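Local coordinates for protein L-ribulose 3-epimerase (Methylomonas sp. DH-1, PDB 7CJ7) that catalyses the manganese-dependent epimerization of ketoses at C3, acting best on L-ribulose and also on D-ribulose, D-allulose and D-fructose, at residues Asp38-Leu44 against Leu64-Leu70; Arg6-His12 against Arg240-Glu246; Tyr113-Tyr119 against Tyr157-Met162. Residues are numbered along the deposited sequence.

Contact 1: residues Asp38-Leu44 against Leu64-Leu70; sequences DYIEIAL and LRAHASL. With SOL (L-sorbose), chain C.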
loop_
_atom_site.group_PDB
_atom_site.type_symbol
_atom_site.label_atom_id
_atom_site.label_comp_id
_atom_site.label_asym_id
_atom_site.label_seq_id
_atom_site.Cartn_x
_atom_site.Cartn_y
_atom_site.Cartn_z
ATOM N N ASP A 38 10.789 -12.183 -23.958
ATOM C CA ASP A 38 11.501 -13.485 -23.962
ATOM C C ASP A 38 10.652 -14.557 -23.269
ATOM O O ASP A 38 10.731 -15.732 -23.672
ATOM C CB ASP A 38 12.855 -13.367 -23.266
ATOM C CG ASP A 38 13.765 -12.351 -23.921
ATOM O OD1 ASP A 38 13.964 -12.464 -25.143
ATOM O OD2 ASP A 38 14.256 -11.455 -23.210
ATOM N N TYR A 39 9.889 -14.189 -22.243
ATOM C CA TYR A 39 9.088 -15.173 -21.474
ATOM C C TYR A 39 7.785 -14.535 -21.012
ATOM O O TYR A 39 7.646 -13.300 -21.008
ATOM C CB TYR A 39 9.889 -15.741 -20.294
ATOM C CG TYR A 39 10.179 -14.768 -19.180
ATOM C CD1 TYR A 39 9.309 -14.609 -18.119
ATOM C CD2 TYR A 39 11.316 -13.984 -19.191
ATOM C CE1 TYR A 39 9.573 -13.723 -17.088
ATOM C CE2 TYR A 39 11.584 -13.078 -18.179
ATOM C CZ TYR A 39 10.700 -12.927 -17.131
ATOM O OH TYR A 39 10.955 -12.023 -16.137
ATOM N N ILE A 40 6.843 -15.393 -20.653
ATOM C CA ILE A 40 5.605 -14.996 -19.927
ATOM C C ILE A 40 5.716 -15.539 -18.504
ATOM O O ILE A 40 6.233 -16.655 -18.319
ATOM C CB ILE A 40 4.355 -15.514 -20.651
ATOM C CG1 ILE A 40 3.092 -15.078 -19.907
ATOM C CG2 ILE A 40 4.424 -17.022 -20.822
ATOM C CD1 ILE A 40 1.925 -14.818 -20.790
ATOM N N GLU A 41 5.271 -14.750 -17.529
ATOM C CA GLU A 41 5.202 -15.178 -16.126
ATOM C C GLU A 41 3.772 -15.623 -15.865
ATOM O O GLU A 41 2.873 -14.781 -15.882
ATOM C CB GLU A 41 5.645 -14.061 -15.190
ATOM C CG GLU A 41 5.765 -14.523 -13.752
ATOM C CD GLU A 41 6.206 -13.399 -12.846
ATOM O OE1 GLU A 41 7.335 -12.896 -13.051
ATOM O OE2 GLU A 41 5.399 -12.999 -11.985
ATOM N N ILE A 42 3.584 -16.919 -15.682
ATOM C CA ILE A 42 2.237 -17.509 -15.451
ATOM C C ILE A 42 1.916 -17.426 -13.962
ATOM O O ILE A 42 2.751 -17.852 -13.167
ATOM C CB ILE A 42 2.190 -18.950 -15.989
ATOM C CG1 ILE A 42 2.521 -18.982 -17.483
ATOM C CG2 ILE A 42 0.842 -19.574 -15.679
ATOM C CD1 ILE A 42 2.698 -20.371 -18.056
ATOM N N ALA A 43 0.749 -16.887 -13.619
ATOM C CA ALA A 43 0.220 -16.824 -12.239
ATOM C C ALA A 43 -0.392 -18.188 -11.897
ATOM O O ALA A 43 -1.362 -18.575 -12.556
ATOM C CB ALA A 43 -0.789 -15.707 -12.149
ATOM N N LEU A 44 0.202 -18.910 -10.951
ATOM C CA LEU A 44 -0.174 -20.299 -10.578
ATOM C C LEU A 44 -0.804 -20.321 -9.184
ATOM O O LEU A 44 -0.394 -21.169 -8.363
ATOM C CB LEU A 44 1.081 -21.174 -10.578
ATOM C CG LEU A 44 1.573 -21.657 -11.937
ATOM C CD1 LEU A 44 2.737 -22.621 -11.754
ATOM C CD2 LEU A 44 0.447 -22.306 -12.727
ATOM N N LEU A 64 8.289 -18.982 -27.010
ATOM C CA LEU A 64 8.318 -18.202 -25.755
ATOM C C LEU A 64 8.740 -19.121 -24.610
ATOM O O LEU A 64 8.378 -20.288 -24.632
ATOM C CB LEU A 64 6.918 -17.627 -25.539
ATOM C CG LEU A 64 6.833 -16.437 -24.599
ATOM C CD1 LEU A 64 7.614 -15.253 -25.142
ATOM C CD2 LEU A 64 5.377 -16.064 -24.362
ATOM N N ARG A 65 9.468 -18.593 -23.630
ATOM C CA ARG A 65 9.784 -19.332 -22.386
ATOM C C ARG A 65 8.727 -18.962 -21.332
ATOM O O ARG A 65 7.917 -18.025 -21.568
ATOM C CB ARG A 65 11.219 -19.028 -21.949
ATOM C CG ARG A 65 12.266 -19.488 -22.954
ATOM C CD ARG A 65 13.686 -19.462 -22.433
ATOM N NE ARG A 65 14.214 -18.145 -22.100
ATOM C CZ ARG A 65 14.668 -17.249 -22.990
ATOM N NH1 ARG A 65 14.613 -17.512 -24.284
ATOM N NH2 ARG A 65 15.155 -16.079 -22.594
ATOM N N ALA A 66 8.712 -19.673 -20.209
ATOM C CA ALA A 66 7.788 -19.378 -19.097
ATOM C C ALA A 66 8.524 -19.495 -17.763
ATOM O O ALA A 66 9.378 -20.383 -17.611
ATOM C CB ALA A 66 6.591 -20.294 -19.158
ATOM N N HIS A 67 8.211 -18.586 -16.851
ATOM C CA HIS A 67 8.487 -18.716 -15.405
ATOM C C HIS A 67 7.132 -18.654 -14.704
ATOM O O HIS A 67 6.133 -18.381 -15.367
ATOM C CB HIS A 67 9.481 -17.651 -14.924
ATOM C CG HIS A 67 10.824 -17.742 -15.559
ATOM N ND1 HIS A 67 11.595 -18.900 -15.506
ATOM C CD2 HIS A 67 11.548 -16.828 -16.240
ATOM C CE1 HIS A 67 12.741 -18.683 -16.126
ATOM N NE2 HIS A 67 12.736 -17.416 -16.586
ATOM N N ALA A 68 7.079 -18.914 -13.412
ATOM C CA ALA A 68 5.794 -18.939 -12.686
ATOM C C ALA A 68 5.925 -18.154 -11.385
ATOM O O ALA A 68 6.964 -18.216 -10.752
ATOM C CB ALA A 68 5.371 -20.363 -12.437
ATOM N N SER A 69 4.861 -17.461 -11.013
ATOM C CA SER A 69 4.734 -16.774 -9.713
ATOM C C SER A 69 3.421 -17.224 -9.082
ATOM O O SER A 69 2.511 -17.651 -9.821
ATOM C CB SER A 69 4.808 -15.274 -9.880
ATOM O OG SER A 69 3.703 -14.790 -10.626
ATOM N N LEU A 70 3.330 -17.158 -7.760
ATOM C CA LEU A 70 2.028 -17.347 -7.091
ATOM C C LEU A 70 2.057 -16.649 -5.740
ATOM O O LEU A 70 3.118 -16.200 -5.321
ATOM C CB LEU A 70 1.742 -18.841 -6.957
ATOM C CG LEU A 70 2.740 -19.619 -6.107
ATOM C CD1 LEU A 70 2.401 -19.509 -4.626
ATOM C CD2 LEU A 70 2.805 -21.070 -6.539
HETATM C C1 SOL C . 1.743 -8.926 -5.804
HETATM O O1 SOL C . 1.519 -7.599 -5.388
HETATM C C2 SOL C . 2.875 -9.020 -6.776
HETATM O O2 SOL C . 3.717 -8.141 -6.833
HETATM C C3 SOL C . 2.919 -10.211 -7.723
HETATM O O3 SOL C . 4.216 -10.394 -8.242
HETATM C C4 SOL C . 2.434 -11.485 -7.038
HETATM O O4 SOL C . 3.292 -11.786 -5.936
HETATM C C5 SOL C . 2.394 -12.702 -7.965
HETATM O O5 SOL C . 2.108 -13.870 -7.198
HETATM C C6 SOL C . 1.371 -12.585 -9.075
HETATM O O6 SOL C . 1.421 -13.733 -9.927
#
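Six backbone hydrogen bonds join segments 38-44 and 64-70, on the neighbouring parallel strands 39-43 and 65-72 of the TIM barrel, which helix 52-61 links as a beta-alpha-beta unit. They run from Arg-65 N to Asp-38 O (3.1 Å) at one end to Leu-44 N to Ser-69 O (2.9 Å) at the other. A seventh bond, between side chains inside the barrel, is shorter: Ser-69 OG donates to Glu-41 OE2 (2.8 Å) and accepts from L-sorbose O6 (2.6 Å), so the Ser-69 hydroxyl links Glu-41 to the sugar. Glu-41 OE1 turns to Tyr-209, Thr-244 and the manganese ligand His-211. On the same face, the edge of the His-67 ring meets the face of Tyr-39, a T-shaped pair with centroids 4.8 Å apart and planes at 66°; Glu-8 holds His-67 NE2 and forms a salt bridge with Arg-65. Ile-40, Ile-42, Ala-66 and Ala-68 fill the outer face of the barrel, covered by Leu-100 of helix 83-102 on Ala-68 and by Trp-20 on Ile-40 and Ile-42. The small alanines leave room for larger neighbours, Ile-42 CD1 lying 4.0 Å from Ala-66 CB and Leu-44 CD1 3.5 Å from Ala-68 CB.

Contact 2: residues Arg6-His12 against Arg240-Glu246; sequences RLEYGGH and RGPITFE. With MN (manganese (II) ion), chain D; SOL (L-sorbose), chain C.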
loop_
_atom_site.group_PDB
_atom_site.type_symbol
_atom_site.label_atom_id
_atom_site.label_comp_id
_atom_site.label_asym_id
_atom_site.label_seq_id
_atom_site.Cartn_x
_atom_site.Cartn_y
_atom_site.Cartn_z
ATOM N N ARG A 6 19.685 -15.993 -16.634
ATOM C CA ARG A 6 20.125 -15.097 -17.721
ATOM C C ARG A 6 19.308 -13.812 -17.632
ATOM O O ARG A 6 18.176 -13.845 -17.095
ATOM C CB ARG A 6 19.957 -15.798 -19.067
ATOM C CG ARG A 6 18.510 -16.123 -19.402
ATOM C CD ARG A 6 18.349 -16.724 -20.792
ATOM N NE ARG A 6 18.329 -18.178 -20.765
ATOM C CZ ARG A 6 18.047 -18.950 -21.813
ATOM N NH1 ARG A 6 17.756 -18.412 -22.988
ATOM N NH2 ARG A 6 18.055 -20.263 -21.681
ATOM N N LEU A 7 19.871 -12.717 -18.129
ATOM C CA LEU A 7 19.112 -11.467 -18.335
ATOM C C LEU A 7 18.060 -11.732 -19.414
ATOM O O LEU A 7 18.430 -12.011 -20.544
ATOM C CB LEU A 7 20.068 -10.347 -18.751
ATOM C CG LEU A 7 19.409 -8.987 -18.930
ATOM C CD1 LEU A 7 18.642 -8.591 -17.684
ATOM C CD2 LEU A 7 20.441 -7.930 -19.284
ATOM N N GLU A 8 16.783 -11.668 -19.059
ATOM C CA GLU A 8 15.674 -11.893 -20.019
ATOM C C GLU A 8 14.485 -11.079 -19.528
ATOM O O GLU A 8 14.399 -10.836 -18.315
ATOM C CB GLU A 8 15.345 -13.377 -20.167
ATOM C CG GLU A 8 15.238 -14.130 -18.851
ATOM C CD GLU A 8 14.865 -15.596 -19.030
ATOM O OE1 GLU A 8 14.888 -16.346 -18.047
ATOM O OE2 GLU A 8 14.542 -15.983 -20.157
ATOM N N TYR A 9 13.633 -10.658 -20.460
ATOM C CA TYR A 9 12.498 -9.751 -20.199
ATOM C C TYR A 9 11.188 -10.506 -20.393
ATOM O O TYR A 9 11.003 -11.223 -21.397
ATOM C CB TYR A 9 12.596 -8.524 -21.098
ATOM C CG TYR A 9 13.926 -7.829 -20.997
ATOM C CD1 TYR A 9 14.136 -6.808 -20.087
ATOM C CD2 TYR A 9 14.997 -8.251 -21.759
ATOM C CE1 TYR A 9 15.365 -6.182 -19.988
ATOM C CE2 TYR A 9 16.233 -7.639 -21.669
ATOM C CZ TYR A 9 16.414 -6.590 -20.789
ATOM O OH TYR A 9 17.642 -5.996 -20.704
ATOM N N GLY A 10 10.278 -10.307 -19.450
ATOM C CA GLY A 10 9.015 -11.054 -19.403
ATOM C C GLY A 10 7.843 -10.159 -19.089
ATOM O O GLY A 10 8.050 -9.019 -18.593
ATOM N N GLY A 11 6.652 -10.643 -19.428
ATOM C CA GLY A 11 5.374 -10.002 -19.097
ATOM C C GLY A 11 4.561 -10.902 -18.194
ATOM O O GLY A 11 4.523 -12.118 -18.436
ATOM N N HIS A 12 3.965 -10.334 -17.150
ATOM C CA HIS A 12 3.030 -11.050 -16.253
ATOM C C HIS A 12 1.748 -11.353 -17.027
ATOM O O HIS A 12 1.311 -10.486 -17.800
ATOM C CB HIS A 12 2.797 -10.213 -14.995
ATOM C CG HIS A 12 2.075 -10.956 -13.927
ATOM N ND1 HIS A 12 0.705 -10.962 -13.845
ATOM C CD2 HIS A 12 2.528 -11.697 -12.894
ATOM C CE1 HIS A 12 0.337 -11.687 -12.807
ATOM N NE2 HIS A 12 1.437 -12.139 -12.201
ATOM N N ARG A 240 21.894 -9.993 -13.739
ATOM C CA ARG A 240 21.623 -10.829 -14.937
ATOM C C ARG A 240 20.595 -11.893 -14.569
ATOM O O ARG A 240 20.970 -13.027 -14.276
ATOM C CB ARG A 240 22.912 -11.455 -15.476
ATOM C CG ARG A 240 23.743 -10.476 -16.290
ATOM C CD ARG A 240 25.005 -11.107 -16.853
ATOM N NE ARG A 240 25.747 -10.109 -17.606
ATOM C CZ ARG A 240 25.463 -9.739 -18.849
ATOM N NH1 ARG A 240 26.191 -8.810 -19.442
ATOM N NH2 ARG A 240 24.450 -10.291 -19.489
ATOM N N GLY A 241 19.332 -11.514 -14.576
ATOM C CA GLY A 241 18.241 -12.435 -14.246
ATOM C C GLY A 241 16.943 -11.940 -14.858
ATOM O O GLY A 241 16.922 -10.937 -15.559
ATOM N N PRO A 242 15.832 -12.650 -14.606
ATOM C CA PRO A 242 14.534 -12.249 -15.136
ATOM C C PRO A 242 14.125 -10.847 -14.667
ATOM O O PRO A 242 14.326 -10.494 -13.513
ATOM C CB PRO A 242 13.578 -13.327 -14.614
ATOM C CG PRO A 242 14.477 -14.503 -14.353
ATOM C CD PRO A 242 15.778 -13.914 -13.868
ATOM N N ILE A 243 13.573 -10.075 -15.596
ATOM C CA ILE A 243 12.896 -8.779 -15.314
ATOM C C ILE A 243 11.505 -8.867 -15.934
ATOM O O ILE A 243 11.435 -8.944 -17.176
ATOM C CB ILE A 243 13.710 -7.609 -15.896
ATOM C CG1 ILE A 243 15.136 -7.591 -15.337
ATOM C CG2 ILE A 243 12.971 -6.299 -15.663
ATOM C CD1 ILE A 243 16.029 -6.524 -15.949
ATOM N N THR A 244 10.459 -8.908 -15.112
ATOM C CA THR A 244 9.047 -9.027 -15.559
ATOM C C THR A 244 8.337 -7.687 -15.396
ATOM O O THR A 244 8.373 -7.120 -14.289
ATOM C CB THR A 244 8.241 -10.049 -14.751
ATOM O OG1 THR A 244 8.901 -11.309 -14.719
ATOM C CG2 THR A 244 6.849 -10.248 -15.301
ATOM N N PHE A 245 7.706 -7.209 -16.464
ATOM C CA PHE A 245 6.744 -6.089 -16.388
ATOM C C PHE A 245 5.459 -6.629 -15.762
ATOM O O PHE A 245 4.894 -7.637 -16.243
ATOM C CB PHE A 245 6.491 -5.475 -17.763
ATOM C CG PHE A 245 5.324 -4.522 -17.769
ATOM C CD1 PHE A 245 5.277 -3.448 -16.894
ATOM C CD2 PHE A 245 4.262 -4.711 -18.632
ATOM C CE1 PHE A 245 4.190 -2.582 -16.885
ATOM C CE2 PHE A 245 3.183 -3.841 -18.629
ATOM C CZ PHE A 245 3.153 -2.776 -17.767
ATOM N N GLU A 246 5.007 -5.949 -14.715
ATOM C CA GLU A 246 3.796 -6.317 -13.962
ATOM C C GLU A 246 2.871 -5.101 -13.901
ATOM O O GLU A 246 3.340 -3.991 -13.572
ATOM C CB GLU A 246 4.176 -6.816 -12.573
ATOM C CG GLU A 246 2.992 -7.316 -11.783
ATOM C CD GLU A 246 3.403 -8.158 -10.591
ATOM O OE1 GLU A 246 3.000 -9.340 -10.517
ATOM O OE2 GLU A 246 4.131 -7.629 -9.750
HETATM MN MN MN D . 5.337 -8.411 -8.189
HETATM C C1 SOL C . 1.743 -8.926 -5.804
HETATM O O1 SOL C . 1.519 -7.599 -5.388
HETATM C C2 SOL C . 2.875 -9.020 -6.776
HETATM O O2 SOL C . 3.717 -8.141 -6.833
HETATM C C3 SOL C . 2.919 -10.211 -7.723
HETATM O O3 SOL C . 4.216 -10.394 -8.242
HETATM C C4 SOL C . 2.434 -11.485 -7.038
HETATM O O4 SOL C . 3.292 -11.786 -5.936
HETATM C C5 SOL C . 2.394 -12.702 -7.965
HETATM O O5 SOL C . 2.108 -13.870 -7.198
HETATM C C6 SOL C . 1.371 -12.585 -9.075
HETATM O O6 SOL C . 1.421 -13.733 -9.927
#
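Four backbone hydrogen bonds pair strands 8-12 and 242-245 in parallel. Ile-243 uses both its groups, N to Glu-8 O and O from Gly-10 N (each 2.9 Å); Phe-245 does the same, N to Gly-10 O (2.8 Å) and O from His-12 N (3.0 Å). Pro-242 has no amide proton to give. Tyr-9 and Gly-11 turn their backbone groups the other way within the sheet, to Asp-38, Tyr-39 and Glu-41. Buried polar side chains are satisfied across the barrel interior: Glu-8 by Arg-65 and His-67, Thr-244 OG1 by Tyr-39, Glu-41 and Tyr-209. On the outer face Ile-243 CD1 lies 3.8 Å from Leu-7 CD1, while Tyr-9 packs on helix 271-285. His-12 ND1 bonds to Leu-14 N and NE2 to L-sorbose O6 (2.8 Å). Glu-246, by similarity a proton donor/acceptor, binds manganese through OE2 (2.1 Å) alongside Glu-152, Asp-185, His-211 and L-sorbose O2 (2.1 Å) and O3 (2.3 Å). This is the first-to-last strand closure of a TIM barrel, with the active site at the strands' C-terminal ends.

Contact 3: residues Tyr113-Tyr119 against Tyr157-Met162; sequences YCALGKY and YETNIM. With SOL (L-sorbose), chain C.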
loop_
_atom_site.group_PDB
_atom_site.type_symbol
_atom_site.label_atom_id
_atom_site.label_comp_id
_atom_site.label_asym_id
_atom_site.label_seq_id
_atom_site.Cartn_x
_atom_site.Cartn_y
_atom_site.Cartn_z
ATOM N N TYR A 113 5.977 -17.706 0.420
ATOM C CA TYR A 113 6.426 -17.949 1.812
ATOM C C TYR A 113 5.316 -17.590 2.813
ATOM O O TYR A 113 5.528 -17.751 4.022
ATOM C CB TYR A 113 7.695 -17.139 2.090
ATOM C CG TYR A 113 7.525 -15.678 1.787
ATOM C CD1 TYR A 113 7.007 -14.818 2.739
ATOM C CD2 TYR A 113 7.833 -15.162 0.537
ATOM C CE1 TYR A 113 6.816 -13.473 2.470
ATOM C CE2 TYR A 113 7.663 -13.816 0.259
ATOM C CZ TYR A 113 7.138 -12.971 1.223
ATOM O OH TYR A 113 6.952 -11.645 0.962
ATOM N N CYS A 114 4.158 -17.148 2.332
ATOM C CA CYS A 114 3.005 -16.785 3.197
ATOM C C CYS A 114 1.739 -16.595 2.355
ATOM O O CYS A 114 1.824 -16.663 1.110
ATOM C CB CYS A 114 3.290 -15.509 3.971
ATOM S SG CYS A 114 3.312 -14.038 2.923
ATOM N N ALA A 115 0.606 -16.359 3.014
ATOM C CA ALA A 115 -0.648 -15.964 2.336
ATOM C C ALA A 115 -0.469 -14.550 1.773
ATOM O O ALA A 115 -0.028 -13.644 2.515
ATOM C CB ALA A 115 -1.817 -16.055 3.285
ATOM N N LEU A 116 -0.754 -14.371 0.488
ATOM C CA LEU A 116 -0.743 -13.037 -0.164
ATOM C C LEU A 116 -1.996 -12.299 0.295
ATOM O O LEU A 116 -3.098 -12.810 0.021
ATOM C CB LEU A 116 -0.734 -13.214 -1.682
ATOM C CG LEU A 116 -0.754 -11.925 -2.496
ATOM C CD1 LEU A 116 0.495 -11.112 -2.256
ATOM C CD2 LEU A 116 -0.915 -12.223 -3.979
ATOM N N GLY A 117 -1.838 -11.176 0.993
ATOM C CA GLY A 117 -2.978 -10.327 1.387
ATOM C C GLY A 117 -2.801 -9.701 2.755
ATOM O O GLY A 117 -1.673 -9.705 3.270
ATOM N N LYS A 118 -3.883 -9.137 3.296
ATOM C CA LYS A 118 -3.810 -8.214 4.456
ATOM C C LYS A 118 -3.979 -8.990 5.762
ATOM O O LYS A 118 -5.114 -9.275 6.137
ATOM C CB LYS A 118 -4.874 -7.116 4.397
ATOM C CG LYS A 118 -4.636 -6.023 5.433
ATOM C CD LYS A 118 -5.814 -5.136 5.747
ATOM C CE LYS A 118 -5.670 -3.765 5.132
ATOM N NZ LYS A 118 -5.627 -3.875 3.658
ATOM N N TYR A 119 -2.880 -9.272 6.447
ATOM C CA TYR A 119 -2.900 -9.952 7.760
ATOM C C TYR A 119 -3.526 -8.990 8.758
ATOM O O TYR A 119 -3.275 -7.788 8.689
ATOM C CB TYR A 119 -1.487 -10.349 8.178
ATOM C CG TYR A 119 -0.988 -11.610 7.522
ATOM C CD1 TYR A 119 -1.265 -12.848 8.071
ATOM C CD2 TYR A 119 -0.255 -11.573 6.348
ATOM C CE1 TYR A 119 -0.800 -14.019 7.497
ATOM C CE2 TYR A 119 0.209 -12.736 5.757
ATOM C CZ TYR A 119 -0.063 -13.963 6.336
ATOM O OH TYR A 119 0.383 -15.125 5.776
ATOM N N TYR A 157 0.626 -4.329 3.256
ATOM C CA TYR A 157 -0.790 -4.730 3.044
ATOM C C TYR A 157 -0.865 -6.126 2.398
ATOM O O TYR A 157 -1.981 -6.643 2.280
ATOM C CB TYR A 157 -1.548 -3.693 2.206
ATOM C CG TYR A 157 -1.493 -2.280 2.729
ATOM C CD1 TYR A 157 -2.282 -1.864 3.789
ATOM C CD2 TYR A 157 -0.668 -1.341 2.134
ATOM C CE1 TYR A 157 -2.245 -0.559 4.254
ATOM C CE2 TYR A 157 -0.605 -0.035 2.591
ATOM C CZ TYR A 157 -1.411 0.363 3.647
ATOM O OH TYR A 157 -1.368 1.650 4.089
ATOM N N GLU A 158 0.269 -6.714 1.991
ATOM C CA GLU A 158 0.296 -7.989 1.222
ATOM C C GLU A 158 1.084 -9.093 1.950
ATOM O O GLU A 158 0.907 -10.261 1.574
ATOM C CB GLU A 158 0.819 -7.737 -0.192
ATOM C CG GLU A 158 -0.116 -6.873 -1.036
ATOM C CD GLU A 158 0.272 -6.788 -2.506
ATOM O OE1 GLU A 158 0.970 -7.710 -2.974
ATOM O OE2 GLU A 158 -0.087 -5.787 -3.174
ATOM N N THR A 159 1.915 -8.754 2.943
ATOM C CA THR A 159 2.564 -9.733 3.861
ATOM C C THR A 159 2.943 -9.051 5.169
ATOM O O THR A 159 3.201 -7.829 5.166
ATOM C CB THR A 159 3.839 -10.379 3.296
ATOM O OG1 THR A 159 4.237 -11.411 4.200
ATOM C CG2 THR A 159 5.004 -9.430 3.161
ATOM N N ASN A 160 3.016 -9.832 6.237
ATOM C CA ASN A 160 3.528 -9.348 7.538
ATOM C C ASN A 160 4.898 -9.979 7.823
ATOM O O ASN A 160 5.406 -9.749 8.916
ATOM C CB ASN A 160 2.491 -9.566 8.642
ATOM C CG ASN A 160 2.200 -11.022 8.932
ATOM O OD1 ASN A 160 2.772 -11.908 8.310
ATOM N ND2 ASN A 160 1.296 -11.271 9.868
ATOM N N ILE A 161 5.501 -10.693 6.862
ATOM C CA ILE A 161 6.747 -11.483 7.104
ATOM C C ILE A 161 7.978 -10.664 6.707
ATOM O O ILE A 161 8.935 -10.624 7.500
ATOM C CB ILE A 161 6.712 -12.838 6.370
ATOM C CG1 ILE A 161 5.638 -13.757 6.950
ATOM C CG2 ILE A 161 8.075 -13.502 6.387
ATOM C CD1 ILE A 161 5.912 -14.193 8.373
ATOM N N MET A 162 7.989 -10.076 5.513
ATOM C CA MET A 162 9.149 -9.276 5.039
ATOM C C MET A 162 8.675 -8.218 4.049
ATOM O O MET A 162 8.075 -8.580 3.019
ATOM C CB MET A 162 10.213 -10.157 4.381
ATOM C CG MET A 162 9.646 -11.374 3.704
ATOM S SD MET A 162 10.930 -12.553 3.224
ATOM C CE MET A 162 11.112 -12.034 1.524
HETATM C C1 SOL C . 1.743 -8.926 -5.804
HETATM O O1 SOL C . 1.519 -7.599 -5.388
HETATM C C2 SOL C . 2.875 -9.020 -6.776
HETATM O O2 SOL C . 3.717 -8.141 -6.833
HETATM C C3 SOL C . 2.919 -10.211 -7.723
HETATM O O3 SOL C . 4.216 -10.394 -8.242
HETATM C C4 SOL C . 2.434 -11.485 -7.038
HETATM O O4 SOL C . 3.292 -11.786 -5.936
HETATM C C5 SOL C . 2.394 -12.702 -7.965
HETATM O O5 SOL C . 2.108 -13.870 -7.198
HETATM C C6 SOL C . 1.371 -12.585 -9.075
HETATM O O6 SOL C . 1.421 -13.733 -9.927
#
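Gly-117 has a backbone conformation (phi 144°, psi -167°) that a side chain would not tolerate, since a CB would jam against the preceding carbonyl. There the loop 113-119 meets loop 157-162 through one cross-loop hydrogen bond, Gly-117 N to Glu-158 O (3.0 Å, nearly straight). Backbone also packs here, Tyr-157 O lying 3.2 Å from Lys-118 CA; side chains make much of the rest. Met-162 SD lies over the face of the Tyr-113 ring, 4.4 Å from its centroid, a Met-aromatic contact, while Ile-161 CB approaches the ring edge, 4.0 Å from Tyr-113 CE1. Cys-114 SG lies 3.1 Å from Thr-159 OG1; that hydroxyl oxygen accepts from Ile-161 N (3.0 Å), an ST turn. The amide of Asn-160 lies over one face of the Tyr-119 ring; Asn-160 ND2 is 3.3 Å from Tyr-119 CG and hydrogen-bonds to Gly-121 O. Glu-158 reaches into the pocket: L-sorbose O1 donates a very short hydrogen bond to its OE1 (2.5 Å), and its OE2 is hydrogen-bonded to the Tyr-157 hydroxyl of the second subunit. Lys-118 NZ bonds to the backbone O of that same Tyr-157, so the loops form part of the dimer interface as well as the sugar site. They follow barrel strands 107-112 and 148-152 and precede helices 125-143 and 165-175; Ile-161 and Met-162 rest on Phe-171 of the latter, and Leu-116 on helix 257-260.

In the fold
Contacts 1 and 2 belong to the barrel wall, with strand 8-12 lying between strands 39-43 and 242-245; their centres are 9 Å apart, and polar side chains inside the barrel join them. Regular parallel pairing carries both, with an interior network of charged and hydroxyl groups added on the barrel side. Contact 3 is also largely buried but lies 22 to 23 Å from them between centres, on the opposite side of the chain's centre, where irregular loops rely on side chains and a single backbone hydrogen bond and face the second subunit. All three converge on L-sorbose, contacts 1 and 2 at one end of the sugar and contact 3 at the other, and contact 2 alone of the three supplies a manganese ligand.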